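Local coordinates for protein thioesterase (Pseudomonas aeruginosa, PDB 2O5U) that probably hydrolyses fatty acyl-CoA thioesters, as a hotdog-fold member of the 4-hydroxybenzoyl-CoA thioesterase family, at residues Y13-I19 / I83-R88; Y37-F41 / S69-Y73; F40-V45 / Y99-L103; L87-L92 / L140-Q144. All blocks are in the same frame, centred on the assembly; numbering follows the deposited sequence.

Interaction 1: Y13-I19 / I83-R88; sequences YLHFQPI and IEMGLR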
loop_
_atom_site.group_PDB
_atom_site.type_symbol
_atom_site.label_atom_id
_atom_site.label_comp_id
_atom_site.label_asym_id
_atom_site.label_seq_id
_atom_site.Cartn_x
_atom_site.Cartn_y
_atom_site.Cartn_z
ATOM N N TYR A 13 -8.910 -17.180 20.328
ATOM C CA TYR A 13 -7.794 -16.192 20.285
ATOM C C TYR A 13 -7.654 -15.520 21.634
ATOM O O TYR A 13 -8.657 -15.359 22.343
ATOM C CB TYR A 13 -8.042 -15.147 19.172
ATOM C CG TYR A 13 -8.094 -15.878 17.832
ATOM C CD1 TYR A 13 -9.282 -16.405 17.357
ATOM C CD2 TYR A 13 -6.930 -16.143 17.126
ATOM C CE1 TYR A 13 -9.315 -17.144 16.153
ATOM C CE2 TYR A 13 -6.927 -16.888 15.934
ATOM C CZ TYR A 13 -8.117 -17.396 15.464
ATOM O OH TYR A 13 -8.105 -18.110 14.294
ATOM N N LEU A 14 -6.450 -15.100 21.986
ATOM C CA LEU A 14 -6.164 -14.658 23.371
ATOM C C LEU A 14 -6.008 -13.134 23.582
ATOM O O LEU A 14 -6.202 -12.598 24.721
ATOM C CB LEU A 14 -4.954 -15.383 23.919
ATOM C CG LEU A 14 -5.250 -16.778 24.483
ATOM C CD1 LEU A 14 -5.582 -17.850 23.405
ATOM C CD2 LEU A 14 -4.072 -17.245 25.331
ATOM N N HIS A 15 -5.666 -12.452 22.505
ATOM C CA HIS A 15 -5.421 -11.039 22.518
ATOM C C HIS A 15 -6.072 -10.399 21.284
ATOM O O HIS A 15 -5.944 -10.939 20.172
ATOM C CB HIS A 15 -3.924 -10.795 22.466
ATOM C CG HIS A 15 -3.545 -9.354 22.285
ATOM N ND1 HIS A 15 -3.531 -8.450 23.328
ATOM C CD2 HIS A 15 -3.156 -8.666 21.187
ATOM C CE1 HIS A 15 -3.157 -7.268 22.876
ATOM N NE2 HIS A 15 -2.930 -7.373 21.579
ATOM N N PHE A 16 -6.661 -9.225 21.473
ATOM C CA PHE A 16 -7.368 -8.506 20.414
ATOM C C PHE A 16 -6.873 -7.093 20.190
ATOM O O PHE A 16 -6.581 -6.375 21.145
ATOM C CB PHE A 16 -8.879 -8.479 20.715
ATOM C CG PHE A 16 -9.479 -9.816 20.577
ATOM C CD1 PHE A 16 -9.455 -10.692 21.646
ATOM C CD2 PHE A 16 -9.989 -10.243 19.349
ATOM C CE1 PHE A 16 -9.975 -11.985 21.524
ATOM C CE2 PHE A 16 -10.510 -11.528 19.217
ATOM C CZ PHE A 16 -10.481 -12.396 20.295
ATOM N N GLN A 17 -6.859 -6.685 18.933
ATOM C CA GLN A 17 -6.463 -5.318 18.644
ATOM C C GLN A 17 -7.296 -4.747 17.545
ATOM O O GLN A 17 -7.326 -5.304 16.450
ATOM C CB GLN A 17 -5.011 -5.243 18.208
ATOM C CG GLN A 17 -4.551 -3.797 18.027
ATOM C CD GLN A 17 -3.288 -3.695 17.232
ATOM O OE1 GLN A 17 -2.491 -4.618 17.225
ATOM N NE2 GLN A 17 -3.075 -2.550 16.589
ATOM N N PRO A 18 -7.891 -3.595 17.814
ATOM C CA PRO A 18 -8.604 -2.917 16.768
ATOM C C PRO A 18 -7.600 -2.335 15.770
ATOM O O PRO A 18 -6.478 -1.925 16.139
ATOM C CB PRO A 18 -9.359 -1.825 17.546
ATOM C CG PRO A 18 -8.477 -1.539 18.690
ATOM C CD PRO A 18 -7.915 -2.837 19.082
ATOM N N ILE A 19 -7.982 -2.320 14.497
ATOM C CA ILE A 19 -7.206 -1.678 13.433
ATOM C C ILE A 19 -8.199 -0.902 12.607
ATOM O O ILE A 19 -9.132 -1.475 12.127
ATOM C CB ILE A 19 -6.484 -2.691 12.523
ATOM C CG1 ILE A 19 -5.464 -3.524 13.356
ATOM C CG2 ILE A 19 -5.793 -1.985 11.366
ATOM C CD1 ILE A 19 -4.532 -4.417 12.558
ATOM N N ILE A 83 -12.640 -3.087 12.409
ATOM C CA ILE A 83 -12.242 -4.472 12.478
ATOM C C ILE A 83 -11.380 -4.673 13.729
ATOM O O ILE A 83 -10.961 -3.700 14.366
ATOM C CB ILE A 83 -11.548 -4.973 11.149
ATOM C CG1 ILE A 83 -10.165 -4.315 10.888
ATOM C CG2 ILE A 83 -12.506 -4.801 9.884
ATOM C CD1 ILE A 83 -8.942 -5.135 11.478
ATOM N N GLU A 84 -11.153 -5.921 14.070
ATOM C CA GLU A 84 -10.223 -6.243 15.123
ATOM C C GLU A 84 -9.592 -7.579 14.834
ATOM O O GLU A 84 -10.244 -8.474 14.272
ATOM C CB GLU A 84 -10.891 -6.170 16.513
ATOM C CG GLU A 84 -11.521 -7.398 16.999
ATOM C CD GLU A 84 -12.230 -7.182 18.329
ATOM O OE1 GLU A 84 -11.566 -6.790 19.324
ATOM O OE2 GLU A 84 -13.456 -7.425 18.372
ATOM N N MET A 85 -8.323 -7.705 15.230
ATOM C CA MET A 85 -7.544 -8.902 14.981
ATOM C C MET A 85 -7.422 -9.643 16.263
ATOM O O MET A 85 -7.048 -9.017 17.265
ATOM C CB MET A 85 -6.126 -8.549 14.516
ATOM C CG MET A 85 -6.054 -7.727 13.227
ATOM S SD MET A 85 -6.935 -8.500 11.844
ATOM C CE MET A 85 -6.055 -10.025 11.615
ATOM N N GLY A 86 -7.784 -10.934 16.239
ATOM C CA GLY A 86 -7.429 -11.897 17.307
ATOM C C GLY A 86 -6.093 -12.557 17.033
ATOM O O GLY A 86 -5.739 -12.886 15.880
ATOM N N LEU A 87 -5.331 -12.714 18.094
ATOM C CA LEU A 87 -4.013 -13.276 18.040
ATOM C C LEU A 87 -3.830 -14.360 19.100
ATOM O O LEU A 87 -4.274 -14.191 20.254
ATOM C CB LEU A 87 -3.014 -12.145 18.264
ATOM C CG LEU A 87 -1.518 -12.495 18.374
ATOM C CD1 LEU A 87 -0.978 -13.262 17.141
ATOM C CD2 LEU A 87 -0.714 -11.215 18.620
ATOM N N ARG A 88 -3.268 -15.497 18.687
ATOM C CA ARG A 88 -2.679 -16.447 19.622
ATOM C C ARG A 88 -1.369 -17.003 19.036
ATOM O O ARG A 88 -1.162 -16.928 17.831
ATOM C CB ARG A 88 -3.626 -17.594 19.889
ATOM C CG ARG A 88 -3.837 -18.441 18.704
ATOM C CD ARG A 88 -4.515 -19.723 19.164
ATOM N NE ARG A 88 -4.648 -20.701 18.078
ATOM C CZ ARG A 88 -5.692 -20.774 17.250
ATOM N NH1 ARG A 88 -6.694 -19.920 17.345
ATOM N NH2 ARG A 88 -5.734 -21.707 16.318
HETATM O O HOH W 1 -7.580 -21.541 14.629
HETATM O O HOH W 2 -4.484 -8.852 18.326
#
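Two consecutive residues, Leu-14 just ahead of strand 15-19 and His-15 in it, share a single partner here: Leu-14 N (2.9 Å) and His-15 N (3.2 Å) both donate to Leu-87 O, a classic beta bulge. Beyond it the pairing with 83-88 is regular and antiparallel, the segment axes 4.4 Å apart at 154°. Leu-87 N returns a bond to His-15 O (2.8 Å), Gln-17 and Met-85 exchange two (N to O, 2.9 Å each), and Ile-19 N reaches Ile-83 O at 3.3 Å. Between these pairs, Phe-16 CA lies 3.2 Å from Met-85 O in a CA-H...O contact. Gly-86 is sterically tight: an ideal CB on it would stand 2.8 Å from Tyr-13 CB, a clash, and 3.0 Å from Phe-16 CE2. Tyr-13 carries Arg-88 NH1 over one ring face, 3.4 Å from its CE2, while that nitrogen hydrogen-bonds to Gln-12 O. Phe-16, Pro-18 and Glu-84 share one face of the sheet, where Arg-10 forms a salt bridge with Glu-84 and a cation-pi contact with Phe-16. Ile-19 and Met-85 are on the other face, touching at CD1 and CG (3.7 Å), and both pack on Phe-40 of helix 34-53. A strongly curved antiparallel sheet, holding a long helix on one face and here starting with 15-19 as an outermost strand of the chain, is characteristic of the hotdog fold.

Interaction 2: Y37-F41 / S69-Y73; sequences YYAFF and SSCDY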
loop_
_atom_site.group_PDB
_atom_site.type_symbol
_atom_site.label_atom_id
_atom_site.label_comp_id
_atom_site.label_asym_id
_atom_site.label_seq_id
_atom_site.Cartn_x
_atom_site.Cartn_y
_atom_site.Cartn_z
ATOM N N TYR A 37 -4.998 -8.105 4.432
ATOM C CA TYR A 37 -5.144 -8.921 5.619
ATOM C C TYR A 37 -3.784 -9.278 6.193
ATOM O O TYR A 37 -3.589 -9.283 7.410
ATOM C CB TYR A 37 -5.937 -10.173 5.265
ATOM C CG TYR A 37 -7.434 -9.921 5.121
ATOM C CD1 TYR A 37 -7.942 -9.363 3.951
ATOM C CD2 TYR A 37 -8.312 -10.217 6.163
ATOM C CE1 TYR A 37 -9.313 -9.114 3.784
ATOM C CE2 TYR A 37 -9.698 -9.994 6.022
ATOM C CZ TYR A 37 -10.189 -9.462 4.839
ATOM O OH TYR A 37 -11.549 -9.270 4.715
ATOM N N TYR A 38 -2.809 -9.509 5.318
ATOM C CA TYR A 38 -1.462 -9.809 5.800
ATOM C C TYR A 38 -0.793 -8.629 6.471
ATOM O O TYR A 38 0.015 -8.801 7.393
ATOM C CB TYR A 38 -0.601 -10.330 4.646
ATOM C CG TYR A 38 -0.999 -11.692 4.151
ATOM C CD1 TYR A 38 -1.643 -11.852 2.925
ATOM C CD2 TYR A 38 -0.723 -12.830 4.908
ATOM C CE1 TYR A 38 -2.020 -13.116 2.483
ATOM C CE2 TYR A 38 -1.095 -14.099 4.485
ATOM C CZ TYR A 38 -1.711 -14.242 3.260
ATOM O OH TYR A 38 -2.049 -15.518 2.845
ATOM N N ALA A 39 -1.097 -7.428 5.991
ATOM C CA ALA A 39 -0.699 -6.187 6.661
ATOM C C ALA A 39 -1.338 -6.048 8.051
ATOM O O ALA A 39 -0.651 -5.637 9.000
ATOM C CB ALA A 39 -0.976 -4.963 5.791
ATOM N N PHE A 40 -2.610 -6.435 8.182
ATOM C CA PHE A 40 -3.247 -6.548 9.527
ATOM C C PHE A 40 -2.510 -7.596 10.406
ATOM O O PHE A 40 -2.301 -7.338 11.594
ATOM C CB PHE A 40 -4.731 -6.940 9.437
ATOM C CG PHE A 40 -5.582 -5.954 8.675
ATOM C CD1 PHE A 40 -5.283 -4.587 8.697
ATOM C CD2 PHE A 40 -6.722 -6.371 8.013
ATOM C CE1 PHE A 40 -6.110 -3.667 8.025
ATOM C CE2 PHE A 40 -7.553 -5.423 7.298
ATOM C CZ PHE A 40 -7.237 -4.109 7.328
ATOM N N PHE A 41 -2.145 -8.760 9.849
ATOM C CA PHE A 41 -1.431 -9.798 10.654
ATOM C C PHE A 41 -0.074 -9.195 11.190
ATOM O O PHE A 41 0.286 -9.336 12.364
ATOM C CB PHE A 41 -1.043 -10.965 9.773
ATOM C CG PHE A 41 -2.191 -11.877 9.318
ATOM C CD1 PHE A 41 -3.523 -11.630 9.637
ATOM C CD2 PHE A 41 -1.877 -13.039 8.601
ATOM C CE1 PHE A 41 -4.545 -12.514 9.209
ATOM C CE2 PHE A 41 -2.883 -13.936 8.187
ATOM C CZ PHE A 41 -4.216 -13.669 8.480
ATOM N N SER A 69 3.550 -17.678 5.469
ATOM C CA SER A 69 2.318 -17.151 5.962
ATOM C C SER A 69 1.217 -17.764 5.124
ATOM O O SER A 69 1.469 -18.310 4.032
ATOM C CB SER A 69 2.241 -15.616 5.850
ATOM O OG SER A 69 2.586 -15.167 4.512
ATOM N N SER A 70 0.020 -17.685 5.636
ATOM C CA SER A 70 -1.155 -18.088 4.824
ATOM C C SER A 70 -2.427 -17.490 5.375
ATOM O O SER A 70 -2.479 -17.053 6.576
ATOM C CB SER A 70 -1.249 -19.629 4.737
ATOM O OG SER A 70 -1.327 -20.198 6.040
ATOM N N CYS A 71 -3.489 -17.462 4.545
ATOM C CA CYS A 71 -4.768 -16.917 4.998
ATOM C C CYS A 71 -5.916 -17.601 4.263
ATOM O O CYS A 71 -5.785 -17.936 3.087
ATOM C CB CYS A 71 -4.858 -15.399 4.687
ATOM S SG CYS A 71 -6.188 -14.508 5.555
ATOM N N ASP A 72 -7.025 -17.795 4.966
ATOM C CA ASP A 72 -8.303 -18.210 4.349
ATOM C C ASP A 72 -9.265 -17.081 4.539
ATOM O O ASP A 72 -9.342 -16.496 5.612
ATOM C CB ASP A 72 -8.861 -19.484 5.022
ATOM C CG ASP A 72 -7.917 -20.676 4.863
ATOM O OD1 ASP A 72 -7.675 -21.115 3.725
ATOM O OD2 ASP A 72 -7.383 -21.140 5.891
ATOM N N TYR A 73 -10.018 -16.766 3.507
ATOM C CA TYR A 73 -10.969 -15.648 3.541
ATOM C C TYR A 73 -12.390 -16.196 3.490
ATOM O O TYR A 73 -12.756 -16.847 2.496
ATOM C CB TYR A 73 -10.718 -14.769 2.335
ATOM C CG TYR A 73 -9.280 -14.273 2.237
ATOM C CD1 TYR A 73 -8.290 -15.024 1.602
ATOM C CD2 TYR A 73 -8.926 -13.049 2.811
ATOM C CE1 TYR A 73 -6.917 -14.566 1.547
ATOM C CE2 TYR A 73 -7.605 -12.564 2.729
ATOM C CZ TYR A 73 -6.622 -13.324 2.119
ATOM O OH TYR A 73 -5.362 -12.780 2.070
#
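The helical turn 37-41 passes over strand 69-73 with axes 9.8 Å apart and an angle of 123° between their directions; the nearest CA atoms, those of Tyr-38 and Cys-71, are 7.9 Å apart, so side chains alone bridge the gap. Tyr-73 sends its edge into the face of Tyr-37 in a T-shaped pair, centroids 5.1 Å apart and planes at 86°. Cys-71 lies among three aromatic residues, its SG 3.6 Å from Phe-41 CZ and 4.4 Å from Tyr-37 CB, with sulfur-aromatic contacts to the rings of Phe-41 and Tyr-38. This is the hotdog arrangement of a central helix against the sheet, met here at strand 62-73, which pairs antiparallel with a strand of the third subunit and so carries the sheet across the interface. The Tyr-38 ring stacks on Tyr-38 of the third subunit, and its hydroxyl hydrogen-bonds to Ser-69 of the third subunit. Within the chain, Tyr-38 OH comes 3.0 Å from Cys-71 N at an angle too poor for a hydrogen bond, and 3.4 Å from Cys-71 CB.

Interaction 3: F40-V45 / Y99-L103; sequences FFDTAV and YELAL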
loop_
_atom_site.group_PDB
_atom_site.type_symbol
_atom_site.label_atom_id
_atom_site.label_comp_id
_atom_site.label_asym_id
_atom_site.label_seq_id
_atom_site.Cartn_x
_atom_site.Cartn_y
_atom_site.Cartn_z
ATOM N N PHE A 40 -2.610 -6.435 8.182
ATOM C CA PHE A 40 -3.247 -6.548 9.527
ATOM C C PHE A 40 -2.510 -7.596 10.406
ATOM O O PHE A 40 -2.301 -7.338 11.594
ATOM C CB PHE A 40 -4.731 -6.940 9.437
ATOM C CG PHE A 40 -5.582 -5.954 8.675
ATOM C CD1 PHE A 40 -5.283 -4.587 8.697
ATOM C CD2 PHE A 40 -6.722 -6.371 8.013
ATOM C CE1 PHE A 40 -6.110 -3.667 8.025
ATOM C CE2 PHE A 40 -7.553 -5.423 7.298
ATOM C CZ PHE A 40 -7.237 -4.109 7.328
ATOM N N PHE A 41 -2.145 -8.760 9.849
ATOM C CA PHE A 41 -1.431 -9.798 10.654
ATOM C C PHE A 41 -0.074 -9.195 11.190
ATOM O O PHE A 41 0.286 -9.336 12.364
ATOM C CB PHE A 41 -1.043 -10.965 9.773
ATOM C CG PHE A 41 -2.191 -11.877 9.318
ATOM C CD1 PHE A 41 -3.523 -11.630 9.637
ATOM C CD2 PHE A 41 -1.877 -13.039 8.601
ATOM C CE1 PHE A 41 -4.545 -12.514 9.209
ATOM C CE2 PHE A 41 -2.883 -13.936 8.187
ATOM C CZ PHE A 41 -4.216 -13.669 8.480
ATOM N N ASP A 42 0.667 -8.553 10.301
ATOM C CA ASP A 42 1.971 -7.960 10.603
ATOM C C ASP A 42 1.862 -6.893 11.669
ATOM O O ASP A 42 2.734 -6.791 12.590
ATOM C CB ASP A 42 2.554 -7.252 9.342
ATOM C CG ASP A 42 3.432 -8.145 8.515
ATOM O OD1 ASP A 42 3.268 -9.388 8.616
ATOM O OD2 ASP A 42 4.294 -7.606 7.785
ATOM N N THR A 43 0.830 -6.061 11.515
ATOM C CA THR A 43 0.522 -5.003 12.467
ATOM C C THR A 43 0.153 -5.518 13.839
ATOM O O THR A 43 0.705 -5.059 14.824
ATOM C CB THR A 43 -0.572 -4.041 11.893
ATOM O OG1 THR A 43 -0.026 -3.516 10.692
ATOM C CG2 THR A 43 -0.911 -2.904 12.891
ATOM N N ALA A 44 -0.780 -6.463 13.894
ATOM C CA ALA A 44 -1.284 -7.012 15.156
ATOM C C ALA A 44 -0.118 -7.645 15.927
ATOM O O ALA A 44 0.020 -7.439 17.153
ATOM C CB ALA A 44 -2.348 -8.095 14.854
ATOM N N VAL A 45 0.681 -8.439 15.228
ATOM C CA VAL A 45 1.794 -9.164 15.887
ATOM C C VAL A 45 2.851 -8.166 16.368
ATOM O O VAL A 45 3.260 -8.173 17.523
ATOM C CB VAL A 45 2.410 -10.261 14.977
ATOM C CG1 VAL A 45 3.753 -10.785 15.559
ATOM C CG2 VAL A 45 1.477 -11.449 14.838
ATOM N N TYR A 99 2.324 -17.796 14.766
ATOM C CA TYR A 99 1.109 -17.080 15.182
ATOM C C TYR A 99 -0.127 -17.609 14.433
ATOM O O TYR A 99 -0.038 -17.991 13.252
ATOM C CB TYR A 99 1.245 -15.590 14.888
ATOM C CG TYR A 99 2.552 -14.958 15.294
ATOM C CD1 TYR A 99 3.614 -14.802 14.393
ATOM C CD2 TYR A 99 2.749 -14.564 16.598
ATOM C CE1 TYR A 99 4.839 -14.186 14.829
ATOM C CE2 TYR A 99 3.918 -13.988 17.026
ATOM C CZ TYR A 99 4.950 -13.802 16.147
ATOM O OH TYR A 99 6.091 -13.208 16.598
ATOM N N GLU A 100 -1.248 -17.700 15.151
ATOM C CA GLU A 100 -2.592 -17.744 14.523
ATOM C C GLU A 100 -3.323 -16.407 14.688
ATOM O O GLU A 100 -3.404 -15.909 15.777
ATOM C CB GLU A 100 -3.405 -18.802 15.203
ATOM C CG GLU A 100 -2.839 -20.205 15.113
ATOM C CD GLU A 100 -3.123 -20.874 13.765
ATOM O OE1 GLU A 100 -4.030 -20.439 12.987
ATOM O OE2 GLU A 100 -2.457 -21.866 13.513
ATOM N N LEU A 101 -3.916 -15.880 13.610
ATOM C CA LEU A 101 -4.630 -14.618 13.641
ATOM C C LEU A 101 -5.984 -14.776 12.923
ATOM O O LEU A 101 -6.124 -15.623 12.041
ATOM C CB LEU A 101 -3.822 -13.539 12.910
ATOM C CG LEU A 101 -2.737 -12.859 13.788
ATOM C CD1 LEU A 101 -1.399 -12.966 13.199
ATOM C CD2 LEU A 101 -3.052 -11.495 14.154
ATOM N N ALA A 102 -6.952 -13.971 13.317
ATOM C CA ALA A 102 -8.230 -13.912 12.613
ATOM C C ALA A 102 -8.706 -12.451 12.665
ATOM O O ALA A 102 -8.425 -11.728 13.632
ATOM C CB ALA A 102 -9.256 -14.914 13.228
ATOM N N LEU A 103 -9.399 -12.002 11.614
ATOM C CA LEU A 103 -10.026 -10.710 11.574
ATOM C C LEU A 103 -11.499 -10.926 11.901
ATOM O O LEU A 103 -12.127 -11.856 11.367
ATOM C CB LEU A 103 -9.900 -10.050 10.194
ATOM C CG LEU A 103 -10.547 -8.660 10.015
ATOM C CD1 LEU A 103 -9.769 -7.808 9.005
ATOM C CD2 LEU A 103 -12.024 -8.737 9.648
#
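Alternation along strand 99-103 turns Tyr-99, Leu-101 and Leu-103 toward helix 40-45 and Glu-100 and Ala-102 away from it. Leu-101 is the central residue: with chi1 near m and chi2 between wells at 124°, it spreads its methyls so that CD2 meets Ala-44 CB at 3.5 Å and CD1 meets Val-45 CG2 at 3.6 Å. Phe-41 is m, its chi2 of 3° far from the more common value near 90°; this turns a ring face to Leu-101 CB in a CH-pi contact, 4.1 Å from CB to centroid. The axes of segments 40-45 and 99-103 pass 9.3 Å apart at 117°, with the long helix lying against the antiparallel sheet in the hotdog design, the sheet wrapping round it like a bun round a sausage; this contact sits at the centre of the chain. Val-45, in the t rotamer, lays CG1 over the face of Tyr-99, 3.6 Å from the ring centroid, a second CH-pi contact. Tyr-99, m, keeps that face toward the helix while its hydroxyl hydrogen-bonds to ND1 of His-119 on the next strand. At the far end, Leu-103 (chi1 t, chi2 149°) extends CD1 to within 3.5 Å of Phe-40 CD2, and Phe-40 also packs on Arg-22 of the second subunit.

Interaction 4: L87-L92 / L140-Q144; sequences LRVARL and LAALQ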
loop_
_atom_site.group_PDB
_atom_site.type_symbol
_atom_site.label_atom_id
_atom_site.label_comp_id
_atom_site.label_asym_id
_atom_site.label_seq_id
_atom_site.Cartn_x
_atom_site.Cartn_y
_atom_site.Cartn_z
ATOM N N LEU A 87 -5.331 -12.714 18.094
ATOM C CA LEU A 87 -4.013 -13.276 18.040
ATOM C C LEU A 87 -3.830 -14.360 19.100
ATOM O O LEU A 87 -4.274 -14.191 20.254
ATOM C CB LEU A 87 -3.014 -12.145 18.264
ATOM C CG LEU A 87 -1.518 -12.495 18.374
ATOM C CD1 LEU A 87 -0.978 -13.262 17.141
ATOM C CD2 LEU A 87 -0.714 -11.215 18.620
ATOM N N ARG A 88 -3.268 -15.497 18.687
ATOM C CA ARG A 88 -2.679 -16.447 19.622
ATOM C C ARG A 88 -1.369 -17.003 19.036
ATOM O O ARG A 88 -1.162 -16.928 17.831
ATOM C CB ARG A 88 -3.626 -17.594 19.889
ATOM C CG ARG A 88 -3.837 -18.441 18.704
ATOM C CD ARG A 88 -4.515 -19.723 19.164
ATOM N NE ARG A 88 -4.648 -20.701 18.078
ATOM C CZ ARG A 88 -5.692 -20.774 17.250
ATOM N NH1 ARG A 88 -6.694 -19.920 17.345
ATOM N NH2 ARG A 88 -5.734 -21.707 16.318
ATOM N N VAL A 89 -0.529 -17.579 19.905
ATOM C CA VAL A 89 0.708 -18.236 19.486
ATOM C C VAL A 89 0.365 -19.718 19.495
ATOM O O VAL A 89 -0.070 -20.267 20.514
ATOM C CB VAL A 89 1.863 -17.871 20.472
ATOM C CG1 VAL A 89 2.960 -18.938 20.496
ATOM C CG2 VAL A 89 2.393 -16.429 20.115
ATOM N N ALA A 90 0.558 -20.373 18.363
ATOM C CA ALA A 90 0.295 -21.827 18.256
ATOM C C ALA A 90 1.512 -22.613 18.674
ATOM O O ALA A 90 1.388 -23.679 19.237
ATOM C CB ALA A 90 -0.073 -22.209 16.811
ATOM N N ARG A 91 2.691 -22.135 18.330
ATOM C CA ARG A 91 3.928 -22.741 18.868
ATOM C C ARG A 91 5.051 -21.769 19.081
ATOM O O ARG A 91 5.180 -20.772 18.358
ATOM C CB ARG A 91 4.420 -23.980 18.113
ATOM C CG ARG A 91 4.546 -23.894 16.649
ATOM C CD ARG A 91 5.743 -24.781 16.144
ATOM N NE ARG A 91 6.337 -23.999 15.058
ATOM C CZ ARG A 91 7.434 -23.242 15.168
ATOM N NH1 ARG A 91 8.168 -23.233 16.291
ATOM N NH2 ARG A 91 7.814 -22.530 14.121
ATOM N N LEU A 92 5.859 -22.057 20.094
ATOM C CA LEU A 92 6.909 -21.152 20.488
ATOM C C LEU A 92 8.159 -21.990 20.689
ATOM O O LEU A 92 8.207 -22.900 21.534
ATOM C CB LEU A 92 6.509 -20.381 21.753
ATOM C CG LEU A 92 7.562 -19.500 22.449
ATOM C CD1 LEU A 92 7.900 -18.357 21.527
ATOM C CD2 LEU A 92 7.012 -18.953 23.758
ATOM N N LEU A 140 5.299 -13.658 24.354
ATOM C CA LEU A 140 4.730 -14.648 23.424
ATOM C C LEU A 140 4.116 -15.831 24.193
ATOM O O LEU A 140 3.085 -16.380 23.794
ATOM C CB LEU A 140 5.804 -15.182 22.480
ATOM C CG LEU A 140 6.382 -14.174 21.487
ATOM C CD1 LEU A 140 7.633 -14.760 20.823
ATOM C CD2 LEU A 140 5.219 -13.872 20.487
ATOM N N ALA A 141 4.770 -16.251 25.267
ATOM C CA ALA A 141 4.268 -17.315 26.081
ATOM C C ALA A 141 2.871 -16.982 26.651
ATOM O O ALA A 141 2.033 -17.855 26.736
ATOM C CB ALA A 141 5.288 -17.688 27.230
ATOM N N ALA A 142 2.631 -15.732 27.002
ATOM C CA ALA A 142 1.308 -15.335 27.448
ATOM C C ALA A 142 0.192 -15.448 26.365
ATOM O O ALA A 142 -0.992 -15.310 26.691
ATOM C CB ALA A 142 1.350 -13.946 28.046
ATOM N N LEU A 143 0.549 -15.720 25.110
ATOM C CA LEU A 143 -0.468 -15.881 24.033
ATOM C C LEU A 143 -0.684 -17.329 23.595
ATOM O O LEU A 143 -1.481 -17.572 22.729
ATOM C CB LEU A 143 -0.142 -15.001 22.786
ATOM C CG LEU A 143 -0.081 -13.525 23.168
ATOM C CD1 LEU A 143 0.053 -12.667 21.938
ATOM C CD2 LEU A 143 -1.305 -13.038 24.014
ATOM N N GLN A 144 0.022 -18.272 24.202
ATOM C CA GLN A 144 0.025 -19.643 23.710
ATOM C C GLN A 144 -1.090 -20.512 24.262
ATOM O O GLN A 144 -1.523 -20.301 25.391
ATOM C CB GLN A 144 1.392 -20.276 23.983
ATOM C CG GLN A 144 1.496 -21.706 23.456
ATOM C CD GLN A 144 2.921 -22.173 23.315
ATOM O OE1 GLN A 144 3.218 -22.983 22.413
ATOM N NE2 GLN A 144 3.825 -21.687 24.208
HETATM O O HOH W 3 5.172 -24.499 21.676
#
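A type I beta turn, Ala-141 to Gln-144, following on from helix 134-141, settles against strand 83-92 of the hotdog sheet where that strand bends at a classic bulge, Ala-90 and Arg-91 both facing Gln-98. Val-89 is the bump that fills the hollow of the turn: its CG2 touches Leu-140 CD2 at 3.8 Å and Leu-143 CB at 3.9 Å, and its CG1 stands 4.1 Å from Gln-144 CB. Leu-143 in turn presses CD1 against Leu-87 CD2 (3.7 Å) on one side of Val-89. Past the corner, Leu-92 packs on Leu-140 and Ala-141, its CD1 3.7 Å from Leu-140 CD1 and its CD2 4.1 Å from Ala-141 CB, so Leu-140 is wedged between Val-89 and Leu-92. The backbones meet through Val-89 N, which donates to Leu-143 O at 3.0 Å, almost straight at 172°, and through a CA-H...O contact, Gln-144 CA to Val-89 O at 3.3 Å. Gln-144 lies along the bend, and water 3 joins its OE1 (2.6 Å, water donating) to Leu-92 N (3.0 Å, water accepting).

How the interactions relate
All four contacts belong to one hotdog unit. Interactions 2 and 3 share Phe-40 and Phe-41 of helix 34-53, centres 7 Å apart; interactions 1 and 4 share Leu-87 and Arg-88 of strand 83-92, centres 13 Å apart. Interaction 3, on neighbouring strand 96-105, joins the pairs: Gly-86 N to Ala-102 O and Glu-100 N to Arg-88 O are both 2.8 Å, and Met-85 CE packs on Phe-41 CD1 at 3.6 Å. Along the chain, interaction 2 is nested within interaction 1, interaction 3 crosses 1 and 4, and 4 opens after 2 closes, about 17 Å away between centres. Helix, sheet and C-terminal turn are thereby closed together from sequence-distant parts, while interaction 2 adjoins the third subunit.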